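Local structure of EDTA monooxygenase (EDTA-degrading bacterium BNC1, 5DQP) at the interface of chains A and B. The protein oxidises EDTA as a monooxygenase of the bacterial luciferase-like family, probably using reduced FMN supplied by a partner flavin reductase. Residues are numbered along the deposited sequence; one frame, centred on the assembly and turned at random. Chains: chain A/B, EDTA monooxygenase.

Contact 1: the interface of chains A and B. Residues chain A 22, 61-62, 64, 67-69; chain B 164, 179.
B:Phe179 and B:Trp164, which both bear on A:Leu61, are tied to each other by a hydrogen bond of 2.7 Å from the indole NE1 of B:Trp164 to the backbone O of B:Phe179. The oxygen lies within 2° of the indole plane, and the N-H meets it on a lone pair in the carbonyl plane. That bond ties the indole to the loop backbone that carries the phenyl ring and probably steadies both against chain A. The A:Leu61 side chain crosses the indole at about a right angle. Its CD2 methyl sits over the face of B:Trp164, offset toward the rim, 3.6 Å from CD2 at the ring fusion. The other branch, CD1, turns to the phenyl ring and comes 3.8 Å from CE2 of B:Phe179. With chi1 of B:Phe179 at -80°, its CG lies opposite the carbonyl carbon, which directs the ring into chain A. A:Pro69 slides past the phenyl ring in the opposite direction, its CD 3.7 Å from CZ of B:Phe179. Behind it, the same CD rests on the indole face of A:Trp22. That indole also crosses B:Phe179 at about a right angle, its CH2 over a phenyl face toward the rim, 4.0 Å from CE1. The backbone O of A:Val67 lies in the phenyl plane at its edge, 3.4 Å from CZ of B:Phe179. The patch thus receives an aromatic plug from a chain B loop, and probably helps hold the two subunits together at the outer end of their interface.

Contact 2: the interface of chains A and B. Residues chain A 176, 178-179; chain B 22, 29, 64-65, 67.
A:Phe179 and B:Trp22 make the aromatic part of this patch, an edge-to-face pair with planes 58° apart. The indole brings its CH2 corner up beside the CE1-CD1 rim of the phenyl ring, and CH2 of B:Trp22 lies 3.8 Å from CE1 of A:Phe179. The chi1 of B:Trp22 is 58°, which puts CG between the backbone N and the carbonyl carbon and carries the ring up to the chain A loop.

Apolar contacts gather round A:Pro178, whose ring wedges into chain B. CD faces B:Pro65, 3.9 Å from its CB, the two pyrrolidines lying aslant. CG lies between the backbone O of B:Pro65 and the indole, 4.1 Å from CZ2 of B:Trp22. CB takes the arginine side, 3.7 Å from NE of B:Arg29. The CD of that arginine lies over the centre of the B:Trp22 ring, and the chain bends at chi3, leaving NE beside CB of A:Pro178 and facing the water. B:Trp22 probably helps to position B:Arg29 and also touches chain A itself.

A polar link runs through water 1, which sits in the guanidinium plane at its edge. It is 2.6 Å from the backbone O of A:Pro178, and NE of B:Arg29 bonds to it at 2.7 Å, with 162° at the hydrogen. NH2 of B:Arg29 adds a weak, bent contact to the same water at 3.3 Å.

Contact 3: the interface of chains A and B. Residues chain A 76, 108, 111-112, 115; chain B 73-74, 77-78.
A:Leu115 lies across the face of B:Phe73, its CG 3.6 Å from the ring centroid and offset toward the rim. The CD2 methyl stays over the ring, while CD1 turns to helix 75-85 of chain B, 3.8 Å from CG1 of B:Val77. At the edge of the same phenyl ring, in its plane, sits the hydroxyl OG of A:Ser111. This hydroxyl accepts a nearly straight hydrogen bond of 3.1 Å from the backbone N of B:Asp74.

The amide of A:Gln108 and the carboxylate of B:Asp74 stand almost perpendicular, at 84°. NE2 of A:Gln108 keeps its partner close to its own amide plane but reaches OD2 of B:Asp74 from above the carboxylate, 3.2 Å away. The other oxygen, OD1, uses its anti lone pair for the backbone N of B:Val77, 3.2 Å away; B:Asp74 thus caps the start of helix 75-85, a bond that probably steadies the carboxylate for A:Gln108.

B:Val77 spreads its two methyls. CG1, opposite the backbone N (chi1 167°), packs 3.7 Å from CA of A:Val112, and CG2 touches CG2 of A:Ile76 at 3.8 Å. Helix packing edged by polar bonds makes this a central seam of the two-fold dimer, probably setting how the subunits are registered.

Contact 1: the interface of chains A and B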
loop_
_atom_site.group_PDB
_atom_site.type_symbol
_atom_site.label_atom_id
_atom_site.label_comp_id
_atom_site.label_asym_id
_atom_site.label_seq_id
_atom_site.Cartn_x
_atom_site.Cartn_y
_atom_site.Cartn_z
ATOM N N TRP A 22 6.813 -23.030 1.572
ATOM C CA TRP A 22 6.568 -22.758 0.162
ATOM C C TRP A 22 6.857 -23.946 -0.741
ATOM O O TRP A 22 6.515 -23.892 -1.928
ATOM C CB TRP A 22 7.361 -21.549 -0.316
ATOM C CG TRP A 22 8.842 -21.626 -0.196
ATOM C CD1 TRP A 22 9.584 -22.532 0.529
ATOM C CD2 TRP A 22 9.790 -20.741 -0.821
ATOM N NE1 TRP A 22 10.919 -22.238 0.405
ATOM C CE2 TRP A 22 11.077 -21.160 -0.427
ATOM C CE3 TRP A 22 9.671 -19.642 -1.689
ATOM C CZ2 TRP A 22 12.246 -20.513 -0.866
ATOM C CZ3 TRP A 22 10.839 -18.999 -2.128
ATOM C CH2 TRP A 22 12.096 -19.429 -1.706
ATOM N N LEU A 61 15.124 -8.191 2.746
ATOM C CA LEU A 61 15.130 -9.554 2.234
ATOM C C LEU A 61 16.162 -10.401 2.977
ATOM O O LEU A 61 17.329 -10.013 3.085
ATOM C CB LEU A 61 15.439 -9.579 0.741
ATOM C CG LEU A 61 15.558 -10.981 0.134
ATOM C CD1 LEU A 61 14.264 -11.749 0.332
ATOM C CD2 LEU A 61 15.868 -10.860 -1.350
ATOM N N THR A 62 15.745 -11.573 3.457
ATOM C CA THR A 62 16.688 -12.534 4.027
ATOM C C THR A 62 16.751 -13.759 3.133
ATOM O O THR A 62 15.907 -14.661 3.250
ATOM C CB THR A 62 16.303 -12.932 5.451
ATOM O OG1 THR A 62 16.231 -11.758 6.261
ATOM C CG2 THR A 62 17.363 -13.858 6.031
ATOM N N ASN A 64 17.954 -16.641 2.885
ATOM C CA ASN A 64 18.303 -17.956 3.417
ATOM C C ASN A 64 17.641 -19.039 2.562
ATOM O O ASN A 64 16.413 -19.166 2.572
ATOM C CB ASN A 64 17.866 -18.036 4.892
ATOM C CG ASN A 64 18.239 -19.357 5.580
ATOM O OD1 ASN A 64 18.505 -20.370 4.936
ATOM N ND2 ASN A 64 18.247 -19.335 6.909
ATOM N N VAL A 67 14.655 -20.967 4.071
ATOM C CA VAL A 67 13.561 -20.255 4.736
ATOM C C VAL A 67 12.795 -19.441 3.709
ATOM O O VAL A 67 13.348 -18.520 3.098
ATOM C CB VAL A 67 14.047 -19.341 5.870
ATOM C CG1 VAL A 67 12.860 -18.647 6.503
ATOM C CG2 VAL A 67 14.820 -20.151 6.915
ATOM N N ARG A 68 11.531 -19.779 3.523
ATOM C CA ARG A 68 10.692 -18.993 2.643
ATOM C C ARG A 68 10.787 -17.512 3.022
ATOM O O ARG A 68 10.937 -17.179 4.213
ATOM C CB ARG A 68 9.248 -19.506 2.710
ATOM C CG ARG A 68 8.664 -19.543 4.104
ATOM C CD ARG A 68 7.745 -18.364 4.339
ATOM N NE ARG A 68 7.446 -18.207 5.757
ATOM C CZ ARG A 68 8.327 -17.790 6.668
ATOM N NH1 ARG A 68 9.584 -17.488 6.320
ATOM N NH2 ARG A 68 7.964 -17.681 7.939
ATOM N N PRO A 69 10.752 -16.600 2.044
ATOM C CA PRO A 69 10.709 -15.165 2.379
ATOM C C PRO A 69 9.367 -14.823 3.016
ATOM O O PRO A 69 8.313 -15.156 2.479
ATOM C CB PRO A 69 10.886 -14.475 1.022
ATOM C CG PRO A 69 10.399 -15.468 0.014
ATOM C CD PRO A 69 10.660 -16.846 0.588
ATOM N N TRP B 164 16.901 -8.345 -6.889
ATOM C CA TRP B 164 16.418 -9.684 -6.565
ATOM C C TRP B 164 15.797 -10.298 -7.811
ATOM O O TRP B 164 14.661 -9.977 -8.162
ATOM C CB TRP B 164 15.411 -9.678 -5.425
ATOM C CG TRP B 164 14.951 -11.086 -5.078
ATOM C CD1 TRP B 164 15.506 -12.254 -5.494
ATOM C CD2 TRP B 164 13.823 -11.443 -4.277
ATOM N NE1 TRP B 164 14.809 -13.330 -4.982
ATOM C CE2 TRP B 164 13.766 -12.855 -4.236
ATOM C CE3 TRP B 164 12.878 -10.706 -3.559
ATOM C CZ2 TRP B 164 12.794 -13.544 -3.513
ATOM C CZ3 TRP B 164 11.907 -11.397 -2.834
ATOM C CH2 TRP B 164 11.875 -12.805 -2.821
ATOM N N PHE B 179 16.178 -18.704 -4.129
ATOM C CA PHE B 179 15.996 -17.263 -4.241
ATOM C C PHE B 179 16.533 -16.675 -5.537
ATOM O O PHE B 179 16.181 -15.528 -5.860
ATOM C CB PHE B 179 16.664 -16.532 -3.079
ATOM C CG PHE B 179 15.863 -16.537 -1.842
ATOM C CD1 PHE B 179 15.866 -17.639 -1.011
ATOM C CD2 PHE B 179 15.090 -15.433 -1.499
ATOM C CE1 PHE B 179 15.092 -17.645 0.159
ATOM C CE2 PHE B 179 14.321 -15.444 -0.354
ATOM C CZ PHE B 179 14.333 -16.560 0.477
#

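Contact 2: the interface of chains A and B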
loop_
_atom_site.group_PDB
_atom_site.type_symbol
_atom_site.label_atom_id
_atom_site.label_comp_id
_atom_site.label_asym_id
_atom_site.label_seq_id
_atom_site.Cartn_x
_atom_site.Cartn_y
_atom_site.Cartn_z
ATOM N N PRO A 176 -22.001 26.099 2.669
ATOM C CA PRO A 176 -20.926 27.093 2.567
ATOM C C PRO A 176 -19.576 26.532 2.987
ATOM O O PRO A 176 -18.545 27.073 2.588
ATOM C CB PRO A 176 -21.398 28.230 3.489
ATOM C CG PRO A 176 -22.352 27.587 4.439
ATOM C CD PRO A 176 -22.983 26.423 3.717
ATOM N N PRO A 178 -18.099 23.068 2.569
ATOM C CA PRO A 178 -18.222 21.664 2.171
ATOM C C PRO A 178 -17.041 20.793 2.606
ATOM O O PRO A 178 -17.185 19.564 2.593
ATOM C CB PRO A 178 -18.339 21.741 0.645
ATOM C CG PRO A 178 -17.513 22.969 0.296
ATOM C CD PRO A 178 -17.715 23.943 1.442
ATOM N N PHE A 179 -15.887 21.375 2.971
ATOM C CA PHE A 179 -14.783 20.583 3.509
ATOM C C PHE A 179 -14.954 20.254 4.987
ATOM O O PHE A 179 -14.224 19.398 5.494
ATOM C CB PHE A 179 -13.440 21.295 3.311
ATOM C CG PHE A 179 -12.851 21.140 1.922
ATOM C CD1 PHE A 179 -13.335 21.890 0.861
ATOM C CD2 PHE A 179 -11.791 20.273 1.690
ATOM C CE1 PHE A 179 -12.794 21.759 -0.403
ATOM C CE2 PHE A 179 -11.233 20.140 0.418
ATOM C CZ PHE A 179 -11.731 20.876 -0.626
ATOM N N TRP B 22 -17.486 17.726 -8.202
ATOM C CA TRP B 22 -18.107 16.903 -7.170
ATOM C C TRP B 22 -19.544 17.313 -6.884
ATOM O O TRP B 22 -20.256 16.548 -6.225
ATOM C CB TRP B 22 -17.289 16.901 -5.861
ATOM C CG TRP B 22 -17.017 18.226 -5.194
ATOM C CD1 TRP B 22 -17.213 19.492 -5.718
ATOM C CD2 TRP B 22 -16.513 18.418 -3.858
ATOM N NE1 TRP B 22 -16.852 20.435 -4.785
ATOM C CE2 TRP B 22 -16.426 19.810 -3.638
ATOM C CE3 TRP B 22 -16.135 17.540 -2.819
ATOM C CZ2 TRP B 22 -15.968 20.351 -2.425
ATOM C CZ3 TRP B 22 -15.673 18.078 -1.612
ATOM C CH2 TRP B 22 -15.597 19.471 -1.425
ATOM N N ARG B 29 -21.072 14.845 -3.211
ATOM C CA ARG B 29 -19.642 15.167 -3.057
ATOM C C ARG B 29 -18.843 14.038 -2.387
ATOM O O ARG B 29 -17.621 13.952 -2.562
ATOM C CB ARG B 29 -19.471 16.456 -2.235
ATOM C CG ARG B 29 -19.881 17.762 -2.938
ATOM C CD ARG B 29 -19.555 18.987 -2.053
ATOM N NE ARG B 29 -20.350 19.030 -0.817
ATOM C CZ ARG B 29 -21.567 19.569 -0.749
ATOM N NH1 ARG B 29 -22.122 20.087 -1.839
ATOM N NH2 ARG B 29 -22.241 19.563 0.389
ATOM N N ASN B 64 -10.022 24.860 -0.277
ATOM C CA ASN B 64 -10.668 25.937 -0.998
ATOM C C ASN B 64 -12.102 25.528 -1.298
ATOM O O ASN B 64 -12.315 24.638 -2.131
ATOM C CB ASN B 64 -9.888 26.236 -2.286
ATOM C CG ASN B 64 -10.536 27.332 -3.142
ATOM O OD1 ASN B 64 -11.704 27.669 -2.973
ATOM N ND2 ASN B 64 -9.767 27.875 -4.081
ATOM N N PRO B 65 -13.106 26.146 -0.673
ATOM C CA PRO B 65 -14.494 25.661 -0.819
ATOM C C PRO B 65 -14.999 25.604 -2.252
ATOM O O PRO B 65 -16.047 24.991 -2.500
ATOM C CB PRO B 65 -15.308 26.674 0.003
ATOM C CG PRO B 65 -14.375 27.859 0.200
ATOM C CD PRO B 65 -13.002 27.254 0.284
ATOM N N VAL B 67 -13.086 24.408 -4.858
ATOM C CA VAL B 67 -12.308 23.448 -5.648
ATOM C C VAL B 67 -12.362 22.090 -4.961
ATOM O O VAL B 67 -11.813 21.915 -3.865
ATOM C CB VAL B 67 -10.860 23.920 -5.838
ATOM C CG1 VAL B 67 -10.143 23.061 -6.859
ATOM C CG2 VAL B 67 -10.834 25.415 -6.240
HETATM O O HOH W 1 -19.363 18.431 1.656
#

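Contact 3: the interface of chains A and B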
loop_
_atom_site.group_PDB
_atom_site.type_symbol
_atom_site.label_atom_id
_atom_site.label_comp_id
_atom_site.label_asym_id
_atom_site.label_seq_id
_atom_site.Cartn_x
_atom_site.Cartn_y
_atom_site.Cartn_z
ATOM N N ILE A 76 0.755 -2.734 3.167
ATOM C CA ILE A 76 -0.311 -1.774 2.869
ATOM C C ILE A 76 -0.854 -2.018 1.463
ATOM O O ILE A 76 -2.071 -2.087 1.256
ATOM C CB ILE A 76 0.199 -0.325 3.049
ATOM C CG1 ILE A 76 0.780 -0.119 4.462
ATOM C CG2 ILE A 76 -0.920 0.678 2.855
ATOM C CD1 ILE A 76 1.370 1.300 4.726
ATOM N N GLN A 108 -1.552 6.734 4.091
ATOM C CA GLN A 108 -1.719 5.441 3.443
ATOM C C GLN A 108 -2.588 4.496 4.280
ATOM O O GLN A 108 -3.467 3.821 3.738
ATOM C CB GLN A 108 -0.347 4.844 3.145
ATOM C CG GLN A 108 0.348 5.529 1.989
ATOM C CD GLN A 108 1.643 4.828 1.601
ATOM O OE1 GLN A 108 2.230 4.118 2.412
ATOM N NE2 GLN A 108 2.090 5.024 0.358
ATOM N N SER A 111 -6.106 5.967 3.980
ATOM C CA SER A 111 -6.687 5.689 2.677
ATOM C C SER A 111 -7.198 4.264 2.610
ATOM O O SER A 111 -8.294 4.018 2.105
ATOM C CB SER A 111 -5.668 5.908 1.548
ATOM O OG SER A 111 -5.134 7.213 1.533
ATOM N N VAL A 112 -6.388 3.296 3.053
ATOM C CA VAL A 112 -6.804 1.926 2.842
ATOM C C VAL A 112 -7.968 1.616 3.760
ATOM O O VAL A 112 -8.872 0.847 3.397
ATOM C CB VAL A 112 -5.627 0.937 3.010
ATOM C CG1 VAL A 112 -5.221 0.779 4.483
ATOM C CG2 VAL A 112 -5.987 -0.401 2.381
ATOM N N LEU A 115 -11.007 3.410 2.061
ATOM C CA LEU A 115 -11.343 2.724 0.821
ATOM C C LEU A 115 -11.956 1.357 1.066
ATOM O O LEU A 115 -12.781 0.903 0.260
ATOM C CB LEU A 115 -10.115 2.562 -0.066
ATOM C CG LEU A 115 -9.768 3.735 -0.962
ATOM C CD1 LEU A 115 -8.396 3.449 -1.522
ATOM C CD2 LEU A 115 -10.821 3.939 -2.094
ATOM N N PHE B 73 -7.118 10.208 -1.947
ATOM C CA PHE B 73 -6.475 8.974 -1.522
ATOM C C PHE B 73 -5.037 8.916 -2.016
ATOM O O PHE B 73 -4.719 9.382 -3.113
ATOM C CB PHE B 73 -7.190 7.736 -2.063
ATOM C CG PHE B 73 -8.555 7.525 -1.498
ATOM C CD1 PHE B 73 -8.720 7.139 -0.184
ATOM C CD2 PHE B 73 -9.677 7.679 -2.294
ATOM C CE1 PHE B 73 -9.980 6.913 0.339
ATOM C CE2 PHE B 73 -10.944 7.465 -1.767
ATOM C CZ PHE B 73 -11.089 7.065 -0.460
ATOM N N ASP B 74 -4.182 8.305 -1.211
ATOM C CA ASP B 74 -2.857 7.939 -1.694
ATOM C C ASP B 74 -3.006 7.070 -2.936
ATOM O O ASP B 74 -3.736 6.069 -2.888
ATOM C CB ASP B 74 -2.093 7.184 -0.607
ATOM C CG ASP B 74 -0.746 6.713 -1.077
ATOM O OD1 ASP B 74 -0.676 5.656 -1.758
ATOM O OD2 ASP B 74 0.241 7.398 -0.751
ATOM N N VAL B 77 -2.184 3.092 -2.901
ATOM C CA VAL B 77 -3.275 2.350 -2.259
ATOM C C VAL B 77 -4.483 2.255 -3.187
ATOM O O VAL B 77 -5.036 1.176 -3.407
ATOM C CB VAL B 77 -3.637 3.015 -0.916
ATOM C CG1 VAL B 77 -4.963 2.472 -0.359
ATOM C CG2 VAL B 77 -2.466 2.800 0.098
ATOM N N LEU B 78 -4.904 3.386 -3.753
ATOM C CA LEU B 78 -6.060 3.398 -4.639
ATOM C C LEU B 78 -5.836 2.500 -5.856
ATOM O O LEU B 78 -6.710 1.707 -6.220
ATOM C CB LEU B 78 -6.371 4.842 -5.058
ATOM C CG LEU B 78 -7.555 5.104 -5.991
ATOM C CD1 LEU B 78 -8.806 4.425 -5.419
ATOM C CD2 LEU B 78 -7.778 6.626 -6.211
#

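Contact 1 and contact 2 lie at opposite ends of the interface, their C-alpha centres about 48 Å apart. Contact 3 lies between them, about 28 Å from contact 1 and 21 Å from contact 2. The two outer patches are overlapping portions of one kind of site with the chains exchanged: both use Trp22, Asn64 and Val67 of one subunit and Phe179 of the other. The two-fold thus makes each chain both plug and receiver. Contact 3 instead joins helices 75-85 and 102-115 of chain A to helix 75-85 of chain B and the residues just ahead of it. Central helices flanked by reciprocal loop contacts suggest a stable dimer, although the structure alone does not prove its state in solution.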